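Side-chain contacts in probable dehydrogenase (Bordetella bronchiseptica, PDB 3MOI), which probably catalyses NAD(P)-dependent oxidation or reduction of a small substrate not yet identified, as in other GFO/IDH/MocA-type dehydrogenases: residues Val319-Asp324 and Arg328-Ile333; Ser146-Phe151 and Thr188-Arg193; Pro20-His25 and Asp343-Leu348. All blocks are in the same frame, centred on the assembly; numbering follows the deposited sequence.

Contact 1 of 3, residues Val319-Asp324 and Arg328-Ile333; sequences VLVYGD and REVPAI
Val319 and Val330 face each other across a beta hairpin as a hydrogen-bonded antiparallel pair, a worked example of how a sheet is finished at its margin. Four backbone hydrogen bonds make the ladder. Val319 N gives to Val330 O at 2.8 Å and Val330 N returns the bond to Val319 O, while Val321 and Arg328 repeat the exchange, Val321 N reaching Arg328 O at 2.7 Å. Leu320 and Glu329 form the non-hydrogen-bonded pair between them, where Glu329 CA also offers a CA-H...O contact to Val319 O at 3.4 Å.

The valine-to-valine packing lies on one face. Val321 puts CG1 anti to its backbone N (chi1 179°), which leaves CG2 beside that N, where it leans obliquely against Val330 CG2 at 4.1 Å. Arg328 runs alongside Val321, its extended chain carrying NH2 to 4.1 Å from Val321 CG1. On the other face Leu320 CD2 comes within 4.2 Å of Glu329 CD, and Glu329 OE2 is hydrogen-bonded to Ser315.

Strand 326-331 is outermost in the mixed sheet of this chain, and Asp324 forms a salt bridge with Arg260 of the second subunit. The chemistry implies cohesion carried mainly by main-chain bonds, with valine methyl packing and the Arg328 chain on one face and Leu320 against Glu329 on the other.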
loop_
_atom_site.group_PDB
_atom_site.type_symbol
_atom_site.label_atom_id
_atom_site.label_comp_id
_atom_site.label_asym_id
_atom_site.label_seq_id
_atom_site.Cartn_x
_atom_site.Cartn_y
_atom_site.Cartn_z
ATOM N N VAL A 319 2.433 -12.816 -14.520
ATOM C CA VAL A 319 1.441 -12.028 -13.816
ATOM C C VAL A 319 0.252 -12.847 -13.346
ATOM O O VAL A 319 -0.362 -13.615 -14.108
ATOM C CB VAL A 319 0.921 -10.878 -14.667
ATOM C CG1 VAL A 319 -0.214 -10.210 -13.940
ATOM C CG2 VAL A 319 2.089 -9.861 -15.014
ATOM N N LEU A 320 -0.107 -12.634 -12.087
ATOM C CA LEU A 320 -1.263 -13.267 -11.501
ATOM C C LEU A 320 -2.449 -12.352 -11.818
ATOM O O LEU A 320 -2.417 -11.193 -11.439
ATOM C CB LEU A 320 -1.039 -13.479 -9.985
ATOM C CG LEU A 320 -0.230 -14.755 -9.638
ATOM C CD1 LEU A 320 0.354 -14.710 -8.216
ATOM C CD2 LEU A 320 -1.088 -16.097 -9.840
ATOM N N VAL A 321 -3.437 -12.853 -12.575
ATOM C CA VAL A 321 -4.648 -12.095 -12.918
ATOM C C VAL A 321 -5.810 -12.573 -12.072
ATOM O O VAL A 321 -6.355 -13.651 -12.322
ATOM C CB VAL A 321 -5.066 -12.270 -14.386
ATOM C CG1 VAL A 321 -6.341 -11.499 -14.693
ATOM C CG2 VAL A 321 -3.971 -11.838 -15.271
ATOM N N TYR A 322 -6.212 -11.758 -11.090
ATOM C CA TYR A 322 -7.362 -12.094 -10.234
ATOM C C TYR A 322 -8.619 -11.607 -10.885
ATOM O O TYR A 322 -8.973 -10.453 -10.747
ATOM C CB TYR A 322 -7.205 -11.467 -8.862
ATOM C CG TYR A 322 -6.018 -12.024 -8.134
ATOM C CD1 TYR A 322 -6.128 -13.132 -7.268
ATOM C CD2 TYR A 322 -4.763 -11.493 -8.342
ATOM C CE1 TYR A 322 -4.977 -13.642 -6.602
ATOM C CE2 TYR A 322 -3.648 -11.985 -7.684
ATOM C CZ TYR A 322 -3.743 -13.038 -6.834
ATOM O OH TYR A 322 -2.582 -13.442 -6.231
ATOM N N GLY A 323 -9.320 -12.500 -11.587
ATOM C CA GLY A 323 -10.419 -12.065 -12.436
ATOM C C GLY A 323 -11.753 -12.230 -11.778
ATOM O O GLY A 323 -11.842 -12.665 -10.640
ATOM N N ASP A 324 -12.791 -11.868 -12.528
ATOM C CA ASP A 324 -14.183 -12.128 -12.165
ATOM C C ASP A 324 -14.399 -13.627 -11.884
ATOM O O ASP A 324 -15.210 -14.021 -11.060
ATOM C CB ASP A 324 -15.116 -11.680 -13.323
ATOM C CG ASP A 324 -15.326 -10.143 -13.389
ATOM O OD1 ASP A 324 -14.837 -9.422 -12.494
ATOM O OD2 ASP A 324 -15.975 -9.650 -14.352
ATOM N N ARG A 328 -5.929 -16.616 -12.595
ATOM C CA ARG A 328 -5.145 -17.333 -13.594
ATOM C C ARG A 328 -3.797 -16.617 -13.760
ATOM O O ARG A 328 -3.661 -15.468 -13.342
ATOM C CB ARG A 328 -5.899 -17.454 -14.932
ATOM C CG ARG A 328 -5.904 -16.178 -15.776
ATOM C CD ARG A 328 -7.082 -16.121 -16.791
ATOM N NE ARG A 328 -7.318 -14.741 -17.249
ATOM C CZ ARG A 328 -6.644 -14.130 -18.235
ATOM N NH1 ARG A 328 -5.680 -14.774 -18.919
ATOM N NH2 ARG A 328 -6.943 -12.862 -18.542
ATOM N N GLU A 329 -2.816 -17.308 -14.342
ATOM C CA GLU A 329 -1.432 -16.837 -14.462
ATOM C C GLU A 329 -1.080 -16.618 -15.936
ATOM O O GLU A 329 -1.514 -17.365 -16.802
ATOM C CB GLU A 329 -0.436 -17.811 -13.785
ATOM C CG GLU A 329 0.987 -17.212 -13.523
ATOM C CD GLU A 329 1.778 -17.907 -12.384
ATOM O OE1 GLU A 329 1.379 -19.041 -12.000
ATOM O OE2 GLU A 329 2.803 -17.337 -11.894
ATOM N N VAL A 330 -0.328 -15.549 -16.211
ATOM C CA VAL A 330 0.197 -15.264 -17.543
ATOM C C VAL A 330 1.714 -15.274 -17.485
ATOM O O VAL A 330 2.289 -14.494 -16.773
ATOM C CB VAL A 330 -0.258 -13.879 -18.027
ATOM C CG1 VAL A 330 0.397 -13.527 -19.406
ATOM C CG2 VAL A 330 -1.781 -13.827 -18.073
ATOM N N PRO A 331 2.373 -16.154 -18.236
ATOM C CA PRO A 331 3.833 -16.083 -18.257
ATOM C C PRO A 331 4.420 -14.744 -18.742
ATOM O O PRO A 331 3.852 -14.069 -19.593
ATOM C CB PRO A 331 4.216 -17.198 -19.254
ATOM C CG PRO A 331 2.986 -17.456 -20.029
ATOM C CD PRO A 331 1.906 -17.312 -19.011
ATOM N N ALA A 332 5.565 -14.400 -18.186
ATOM C CA ALA A 332 6.284 -13.211 -18.531
ATOM C C ALA A 332 6.759 -13.202 -19.987
ATOM O O ALA A 332 7.434 -14.129 -20.461
ATOM C CB ALA A 332 7.477 -13.070 -17.610
ATOM N N ILE A 333 6.436 -12.128 -20.682
ATOM C CA ILE A 333 6.930 -11.947 -22.019
ATOM C C ILE A 333 8.441 -12.268 -22.143
ATOM O O ILE A 333 9.264 -11.720 -21.425
ATOM C CB ILE A 333 6.556 -10.579 -22.578
ATOM C CG1 ILE A 333 5.006 -10.511 -22.723
ATOM C CG2 ILE A 333 7.241 -10.385 -23.930
ATOM C CD1 ILE A 333 4.419 -9.106 -23.131
#

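Contact 2 of 3, residues Ser146-Phe151 and Thr188-Arg193; sequences SMLNCF and TITGQR
Leu148 projects from strand 145-153 onto the C-terminal end of helix 179-190, so the contact is helix-on-sheet packing within the alpha/beta C-terminal domain of the GFO/IDH/MocA family. The strand enters through a classic beta bulge, Ser146 and Met147 both facing Thr306 on the neighbouring strand, and Ser146 OG is hydrogen-bonded to Asn213 of the second subunit.

Leu148 follows, and its two methyl groups divide the work. Leu148 CD2 meets the branched side chain of Ile189, lying 4.1 Å from Ile189 CD1 and 4.2 Å from Ile189 CG2. Leu148 CD1 approaches Thr190 CG2 to 3.5 Å. The exchange is wholly apolar. Beyond it the strand serves the dimer: Asn149 ND2 is hydrogen-bonded to Tyr153 OH of the second subunit, and Phe151 meets Phe151 of that subunit. The sheet therefore has the helix on one face and the partner chain on the other.

What turns Thr190 to suit both neighbours is its first torsion, chi1 68°, which places CG2 beside the backbone N and OG1 between that N and the carbonyl carbon. The methyl thus faces Leu148, while the hydroxyl, also hydrogen-bonded to Ile186 O one turn back, closes an ST turn: Thr190 OG1 accepts from Gln192 N at 2.9 Å.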
loop_
_atom_site.group_PDB
_atom_site.type_symbol
_atom_site.label_atom_id
_atom_site.label_comp_id
_atom_site.label_asym_id
_atom_site.label_seq_id
_atom_site.Cartn_x
_atom_site.Cartn_y
_atom_site.Cartn_z
ATOM N N SER A 146 -7.912 1.711 -12.753
ATOM C CA SER A 146 -8.485 2.683 -11.826
ATOM C C SER A 146 -7.432 3.218 -10.863
ATOM O O SER A 146 -7.410 4.396 -10.562
ATOM C CB SER A 146 -9.648 2.084 -11.027
ATOM O OG SER A 146 -10.211 3.074 -10.148
ATOM N N MET A 147 -6.557 2.354 -10.397
ATOM C CA MET A 147 -5.608 2.728 -9.385
ATOM C C MET A 147 -4.508 1.700 -9.332
ATOM O O MET A 147 -4.738 0.599 -9.681
ATOM C CB MET A 147 -6.279 2.920 -8.011
ATOM C CG MET A 147 -6.703 1.646 -7.181
ATOM S SD MET A 147 -7.401 2.025 -5.543
ATOM C CE MET A 147 -7.823 0.336 -5.180
ATOM N N LEU A 148 -3.297 2.086 -8.966
ATOM C CA LEU A 148 -2.220 1.146 -8.708
ATOM C C LEU A 148 -1.771 1.253 -7.275
ATOM O O LEU A 148 -1.825 2.320 -6.702
ATOM C CB LEU A 148 -1.002 1.502 -9.545
ATOM C CG LEU A 148 -0.972 1.084 -11.010
ATOM C CD1 LEU A 148 -1.719 2.153 -11.789
ATOM C CD2 LEU A 148 0.424 0.967 -11.419
ATOM N N ASN A 149 -1.240 0.170 -6.725
ATOM C CA ASN A 149 -0.647 0.211 -5.387
ATOM C C ASN A 149 0.716 -0.442 -5.393
ATOM O O ASN A 149 0.817 -1.591 -5.646
ATOM C CB ASN A 149 -1.603 -0.512 -4.451
ATOM C CG ASN A 149 -1.211 -0.407 -2.986
ATOM O OD1 ASN A 149 -0.335 0.365 -2.617
ATOM N ND2 ASN A 149 -1.891 -1.177 -2.136
ATOM N N CYS A 150 1.784 0.291 -5.165
ATOM C CA CYS A 150 3.118 -0.283 -5.168
ATOM C C CYS A 150 3.734 -0.044 -3.825
ATOM O O CYS A 150 3.724 1.097 -3.382
ATOM C CB CYS A 150 4.009 0.435 -6.225
ATOM S SG CYS A 150 3.184 0.441 -7.845
ATOM N N PHE A 151 4.367 -1.051 -3.228
ATOM C CA PHE A 151 5.194 -0.788 -2.053
ATOM C C PHE A 151 6.405 -1.696 -2.044
ATOM O O PHE A 151 6.413 -2.726 -2.687
ATOM C CB PHE A 151 4.392 -0.891 -0.733
ATOM C CG PHE A 151 3.731 -2.222 -0.548
ATOM C CD1 PHE A 151 2.499 -2.488 -1.136
ATOM C CD2 PHE A 151 4.384 -3.251 0.140
ATOM C CE1 PHE A 151 1.908 -3.717 -1.025
ATOM C CE2 PHE A 151 3.808 -4.515 0.249
ATOM C CZ PHE A 151 2.562 -4.753 -0.324
ATOM N N THR A 188 5.224 2.997 -17.073
ATOM C CA THR A 188 5.256 1.948 -18.055
ATOM C C THR A 188 3.933 1.152 -18.088
ATOM O O THR A 188 3.331 0.979 -19.139
ATOM C CB THR A 188 6.396 1.004 -17.755
ATOM O OG1 THR A 188 7.661 1.665 -17.966
ATOM C CG2 THR A 188 6.300 -0.253 -18.618
ATOM N N ILE A 189 3.453 0.704 -16.909
ATOM C CA ILE A 189 2.202 -0.009 -16.807
ATOM C C ILE A 189 1.089 0.860 -17.354
ATOM O O ILE A 189 0.245 0.356 -18.065
ATOM C CB ILE A 189 1.909 -0.390 -15.360
ATOM C CG1 ILE A 189 2.885 -1.469 -14.891
ATOM C CG2 ILE A 189 0.470 -0.911 -15.171
ATOM C CD1 ILE A 189 3.161 -1.478 -13.342
ATOM N N THR A 190 1.025 2.134 -17.022
ATOM C CA THR A 190 -0.171 2.823 -17.394
ATOM C C THR A 190 -0.078 3.510 -18.717
ATOM O O THR A 190 -1.066 3.829 -19.299
ATOM C CB THR A 190 -0.591 3.890 -16.398
ATOM O OG1 THR A 190 0.358 4.965 -16.424
ATOM C CG2 THR A 190 -0.749 3.277 -14.981
ATOM N N GLY A 191 1.106 3.784 -19.207
ATOM C CA GLY A 191 1.211 4.729 -20.324
ATOM C C GLY A 191 0.684 6.143 -20.089
ATOM O O GLY A 191 0.455 6.842 -21.044
ATOM N N GLN A 192 0.480 6.568 -18.839
ATOM C CA GLN A 192 0.004 7.930 -18.566
ATOM C C GLN A 192 1.043 8.885 -17.953
ATOM O O GLN A 192 1.933 8.497 -17.228
ATOM C CB GLN A 192 -1.195 7.861 -17.677
ATOM C CG GLN A 192 -2.458 7.221 -18.355
ATOM C CD GLN A 192 -3.654 7.429 -17.483
ATOM O OE1 GLN A 192 -4.091 8.589 -17.297
ATOM N NE2 GLN A 192 -4.189 6.331 -16.890
ATOM N N ARG A 193 0.930 10.160 -18.285
ATOM C CA ARG A 193 1.671 11.179 -17.635
ATOM C C ARG A 193 1.216 11.312 -16.172
ATOM O O ARG A 193 0.030 11.229 -15.833
ATOM C CB ARG A 193 1.513 12.498 -18.374
ATOM C CG ARG A 193 2.303 13.677 -17.742
ATOM C CD ARG A 193 2.360 14.905 -18.651
ATOM N NE ARG A 193 2.450 16.158 -17.884
ATOM C CZ ARG A 193 3.598 16.770 -17.599
ATOM N NH1 ARG A 193 4.749 16.240 -18.021
ATOM N NH2 ARG A 193 3.606 17.887 -16.877
#

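Contact 3 of 3, residues Pro20-His25 and Asp343-Leu348; sequences PAMRHH and DTIDEL
Ile345 and His25 bury the most surface here, and they meet as aliphatic branch against aromatic face. Ile345 CG2 lies 3.9 Å from the centroid of the His25 ring and 13° off its normal, a CH-pi contact almost directly over the centre. The other arm of Ile345 reaches along the ring toward helix 12-24: Ile345 CD1 is 4.0 Å from His25 CB and 3.8 Å from Met22 CG, so one side chain spans both the imidazole and the methionine. Met22 also packs on Phe5 of the central parallel sheet, which continues the apolar layer inward.

His25 presents its edge to a different partner. With CG anti to the backbone N (chi1 -161°), the ring is carried across to helix 340-352, and His25 NE2 donates to Asp346 OD1 at 2.6 Å. The acceptor lies close to the ring plane. NE2 meets the syn side of OD1 from somewhat out of the carboxylate plane, the two planes being 66° apart. The other ring nitrogen, His25 ND1, is hydrogen-bonded to the backbone N of Asp27, so both are engaged, which helps to fix the rotation of the imidazole.

Asp346 is shared as well. OD1 forms a salt bridge with Arg349, and OD2 is hydrogen-bonded to the backbone N of Arg336. Those neighbours would probably stabilise the carboxylate's negative charge. The arrangement is a His-carboxylate hydrogen bond backed by apolar packing, joining the end of the Rossmann fold's first helix, which carries the last glycine of a probable GxGxxG motif, to a helix from late in the chain.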
loop_
_atom_site.group_PDB
_atom_site.type_symbol
_atom_site.label_atom_id
_atom_site.label_comp_id
_atom_site.label_asym_id
_atom_site.label_seq_id
_atom_site.Cartn_x
_atom_site.Cartn_y
_atom_site.Cartn_z
ATOM N N PRO A 20 28.153 -9.225 -17.556
ATOM C CA PRO A 20 27.895 -10.650 -17.846
ATOM C C PRO A 20 26.660 -10.832 -18.702
ATOM O O PRO A 20 26.686 -11.584 -19.692
ATOM C CB PRO A 20 27.693 -11.275 -16.461
ATOM C CG PRO A 20 28.218 -10.238 -15.473
ATOM C CD PRO A 20 27.933 -8.921 -16.139
ATOM N N ALA A 21 25.610 -10.084 -18.376
ATOM C CA ALA A 21 24.374 -10.085 -19.173
ATOM C C ALA A 21 24.607 -9.725 -20.622
ATOM O O ALA A 21 23.966 -10.285 -21.503
ATOM C CB ALA A 21 23.323 -9.138 -18.551
ATOM N N MET A 22 25.534 -8.801 -20.879
ATOM C CA MET A 22 25.923 -8.475 -22.265
ATOM C C MET A 22 26.629 -9.636 -22.952
ATOM O O MET A 22 26.346 -9.896 -24.127
ATOM C CB MET A 22 26.847 -7.243 -22.342
ATOM C CG MET A 22 26.181 -5.894 -22.479
ATOM S SD MET A 22 27.283 -4.498 -22.825
ATOM C CE MET A 22 25.962 -3.356 -23.033
ATOM N N ARG A 23 27.560 -10.310 -22.257
ATOM C CA ARG A 23 28.284 -11.451 -22.878
ATOM C C ARG A 23 27.203 -12.392 -23.343
ATOM O O ARG A 23 26.986 -12.568 -24.535
ATOM C CB ARG A 23 29.248 -12.169 -21.904
ATOM C CG ARG A 23 30.665 -12.372 -22.480
ATOM C CD ARG A 23 31.380 -13.662 -22.028
ATOM N NE ARG A 23 32.438 -13.504 -21.013
ATOM C CZ ARG A 23 32.236 -13.436 -19.697
ATOM N NH1 ARG A 23 31.000 -13.443 -19.200
ATOM N NH2 ARG A 23 33.276 -13.348 -18.865
ATOM N N HIS A 24 26.415 -12.839 -22.374
ATOM C CA HIS A 24 25.323 -13.731 -22.621
ATOM C C HIS A 24 24.298 -13.242 -23.608
ATOM O O HIS A 24 23.573 -14.034 -24.160
ATOM C CB HIS A 24 24.634 -14.063 -21.300
ATOM C CG HIS A 24 25.544 -14.734 -20.314
ATOM N ND1 HIS A 24 25.196 -14.946 -19.001
ATOM C CD2 HIS A 24 26.810 -15.202 -20.446
ATOM C CE1 HIS A 24 26.188 -15.553 -18.372
ATOM N NE2 HIS A 24 27.181 -15.717 -19.225
ATOM N N HIS A 25 24.175 -11.946 -23.829
ATOM C CA HIS A 25 23.184 -11.508 -24.802
ATOM C C HIS A 25 23.754 -11.681 -26.219
ATOM O O HIS A 25 24.953 -11.309 -26.527
ATOM C CB HIS A 25 22.710 -10.092 -24.527
ATOM C CG HIS A 25 21.408 -9.720 -25.184
ATOM N ND1 HIS A 25 21.244 -9.667 -26.544
ATOM C CD2 HIS A 25 20.248 -9.253 -24.660
ATOM C CE1 HIS A 25 20.024 -9.249 -26.830
ATOM N NE2 HIS A 25 19.400 -8.981 -25.704
ATOM N N ASP A 343 16.629 -7.040 -21.335
ATOM C CA ASP A 343 15.566 -6.256 -21.914
ATOM C C ASP A 343 15.950 -4.796 -22.166
ATOM O O ASP A 343 15.449 -4.184 -23.118
ATOM C CB ASP A 343 14.314 -6.316 -21.040
ATOM C CG ASP A 343 13.826 -7.743 -20.843
ATOM O OD1 ASP A 343 12.770 -8.166 -21.373
ATOM O OD2 ASP A 343 14.555 -8.455 -20.165
ATOM N N THR A 344 16.798 -4.228 -21.308
ATOM C CA THR A 344 17.339 -2.928 -21.584
ATOM C C THR A 344 18.033 -2.953 -22.985
ATOM O O THR A 344 17.792 -2.080 -23.828
ATOM C CB THR A 344 18.379 -2.495 -20.529
ATOM O OG1 THR A 344 17.878 -2.645 -19.212
ATOM C CG2 THR A 344 18.786 -1.074 -20.739
ATOM N N ILE A 345 18.863 -3.959 -23.247
ATOM C CA ILE A 345 19.536 -4.052 -24.523
ATOM C C ILE A 345 18.537 -4.157 -25.660
ATOM O O ILE A 345 18.671 -3.478 -26.673
ATOM C CB ILE A 345 20.489 -5.267 -24.556
ATOM C CG1 ILE A 345 21.611 -5.079 -23.522
ATOM C CG2 ILE A 345 20.983 -5.532 -25.954
ATOM C CD1 ILE A 345 22.507 -6.248 -23.392
ATOM N N ASP A 346 17.512 -4.987 -25.498
ATOM C CA ASP A 346 16.503 -5.143 -26.548
ATOM C C ASP A 346 15.853 -3.801 -26.911
ATOM O O ASP A 346 15.622 -3.514 -28.096
ATOM C CB ASP A 346 15.398 -6.134 -26.147
ATOM C CG ASP A 346 15.930 -7.551 -25.854
ATOM O OD1 ASP A 346 17.088 -7.894 -26.241
ATOM O OD2 ASP A 346 15.163 -8.334 -25.226
ATOM N N GLU A 347 15.574 -2.965 -25.909
ATOM C CA GLU A 347 14.933 -1.709 -26.212
ATOM C C GLU A 347 15.841 -0.880 -27.122
ATOM O O GLU A 347 15.386 -0.371 -28.103
ATOM C CB GLU A 347 14.576 -0.963 -24.957
ATOM C CG GLU A 347 13.720 0.169 -25.251
ATOM C CD GLU A 347 13.348 0.980 -24.029
ATOM O OE1 GLU A 347 12.677 2.040 -24.231
ATOM O OE2 GLU A 347 13.701 0.570 -22.885
ATOM N N LEU A 348 17.135 -0.823 -26.864
ATOM C CA LEU A 348 18.022 -0.098 -27.805
ATOM C C LEU A 348 18.100 -0.723 -29.204
ATOM O O LEU A 348 17.964 -0.004 -30.222
ATOM C CB LEU A 348 19.432 -0.041 -27.286
ATOM C CG LEU A 348 20.256 1.217 -27.248
ATOM C CD1 LEU A 348 21.683 0.814 -27.632
ATOM C CD2 LEU A 348 19.731 2.384 -27.972
#

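Overall arrangement
From the N terminus, the chain first builds the Rossmann fold, whose first helix and the residue after it supply 20-25. Their partner arrives more than 300 residues later, so contact 3 closes a very long loop that contains the other two contacts. Within it, contact 2 closes first, joining a strand of the mixed sheet to the helix on that sheet. Contact 1 then follows in series as a short hairpin at the margin of the same sheet, its centre about 17 Å from that of contact 2. Helix 340-352 comes next after strand 326-331 and returns the chain to the Rossmann domain. Contacts 1 and 2 also touch the second subunit, whereas no other chain of the assembly touches contact 3.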